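Local coordinates for protein UDP-4-amino-4,6-dideoxy-N-acetyl-beta-L-altrosamine transaminase (Helicobacter pylori, PDB 2FNU) that transfers an amino group from glutamate to a UDP-linked 4-keto sugar in the second step of pseudaminic acid biosynthesis for flagellin modification, at residues L240-L243 against K244-P247. Numbering follows the deposited sequence.
Sequences LSQL and KKAP
The junction where helix 233-244 gives way to helix 246-264 in this DegT/DnrJ/EryC1-family aminotransferase is a worked example of how one helix ends and the next begins almost without a linker. An i to i-4 helical bond runs from Lys244 N to Leu240 O at 3.1 Å. One residue on, the spacing tightens: Lys245 N reaches back three residues to Gln242 O (3.0 Å), and Ala246 N does the same to Leu243 O (3.0 Å). Lys245 leaves helical geometry, with phi near -114°, and occupies the N-cap position of the second helix. With chi1 at 57°, the Lys245 side chain folds back over the end of the first helix, and Lys245 CG passes 3.4 Å from Gln242 O. A bend at chi4 (-78°) then brings Lys245 NZ to Ser241 O, a weak bond at 3.5 Å, and a water that donates to this carbonyl and accepts from Lys245 NZ bridges the same pair. The charge is met chiefly by Asp15 and Asp12, both in salt bridges with Lys245 NZ. Asp15 also takes a hydrogen bond from NE2 of buried Gln242 and is hydrogen-bonded to Ser241 OG, tying the junction to the N-terminal helix 13-23; Gln242 OE1 accepts from Thr186 N, close in sequence to the cofactor-attachment residue Lys183. On another side of the turn, Leu243 and Leu240 pack on helix 32-45, and Ala246 joins Leu243 against Ile185. Within the junction itself, the apolar contact is light: Leu243 CD1 lies 4.2 Å from Ala246 CB.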
loop_
_atom_site.group_PDB
_atom_site.type_symbol
_atom_site.label_atom_id
_atom_site.label_comp_id
_atom_site.label_asym_id
_atom_site.label_seq_id
_atom_site.Cartn_x
_atom_site.Cartn_y
_atom_site.Cartn_z
ATOM N N LEU B 240 -1.151 -16.085 7.329
ATOM C CA LEU B 240 -1.234 -16.998 8.475
ATOM C C LEU B 240 -1.124 -18.441 8.007
ATOM O O LEU B 240 -0.387 -19.240 8.592
ATOM C CB LEU B 240 -2.569 -16.835 9.200
ATOM C CG LEU B 240 -2.733 -16.013 10.464
ATOM C CD1 LEU B 240 -4.224 -15.989 10.791
ATOM C CD2 LEU B 240 -1.940 -16.620 11.607
ATOM N N SER B 241 -1.855 -18.770 6.938
ATOM C CA SER B 241 -1.902 -20.144 6.441
ATOM C C SER B 241 -0.558 -20.554 5.853
ATOM O O SER B 241 -0.072 -21.676 6.083
ATOM C CB SER B 241 -3.028 -20.286 5.402
ATOM O OG SER B 241 -3.142 -21.631 4.974
ATOM N N GLN B 242 0.062 -19.644 5.107
ATOM C CA GLN B 242 1.399 -19.891 4.573
ATOM C C GLN B 242 2.449 -20.017 5.689
ATOM O O GLN B 242 3.327 -20.891 5.643
ATOM C CB GLN B 242 1.771 -18.739 3.630
ATOM C CG GLN B 242 1.039 -18.800 2.285
ATOM C CD GLN B 242 1.911 -19.397 1.210
ATOM O OE1 GLN B 242 2.958 -18.834 0.858
ATOM N NE2 GLN B 242 1.510 -20.568 0.681
ATOM N N LEU B 243 2.365 -19.151 6.696
ATOM C CA LEU B 243 3.348 -19.154 7.787
ATOM C C LEU B 243 3.332 -20.484 8.535
ATOM O O LEU B 243 4.384 -20.966 8.962
ATOM C CB LEU B 243 3.102 -17.988 8.760
ATOM C CG LEU B 243 4.111 -17.865 9.896
ATOM C CD1 LEU B 243 5.527 -17.601 9.383
ATOM C CD2 LEU B 243 3.664 -16.740 10.807
ATOM N N LYS B 244 2.150 -21.084 8.671
ATOM C CA LYS B 244 2.027 -22.379 9.369
ATOM C C LYS B 244 2.860 -23.471 8.705
ATOM O O LYS B 244 3.238 -24.450 9.369
ATOM C CB LYS B 244 0.563 -22.824 9.434
ATOM C CG LYS B 244 -0.231 -22.111 10.522
ATOM C CD LYS B 244 -1.725 -22.401 10.431
ATOM C CE LYS B 244 -2.464 -21.686 11.570
ATOM N NZ LYS B 244 -3.921 -21.429 11.335
ATOM N N LYS B 245 3.120 -23.327 7.402
ATOM C CA LYS B 245 3.964 -24.300 6.697
ATOM C C LYS B 245 5.281 -23.706 6.209
ATOM O O LYS B 245 5.936 -24.290 5.337
ATOM C CB LYS B 245 3.210 -24.962 5.529
ATOM C CG LYS B 245 2.658 -24.007 4.510
ATOM C CD LYS B 245 2.073 -24.744 3.312
ATOM C CE LYS B 245 1.125 -23.833 2.564
ATOM N NZ LYS B 245 -0.206 -23.728 3.256
ATOM N N ALA B 246 5.689 -22.569 6.776
ATOM C CA ALA B 246 6.927 -21.936 6.299
ATOM C C ALA B 246 8.147 -22.878 6.375
ATOM O O ALA B 246 8.955 -22.891 5.462
ATOM C CB ALA B 246 7.190 -20.610 7.047
ATOM N N PRO B 247 8.312 -23.631 7.481
ATOM C CA PRO B 247 9.461 -24.550 7.504
ATOM C C PRO B 247 9.416 -25.637 6.420
ATOM O O PRO B 247 10.463 -25.985 5.849
ATOM C CB PRO B 247 9.386 -25.161 8.907
ATOM C CG PRO B 247 8.698 -24.079 9.730
ATOM C CD PRO B 247 7.618 -23.598 8.784
HETATM O O HOH W 1 -0.808 -24.284 6.149
#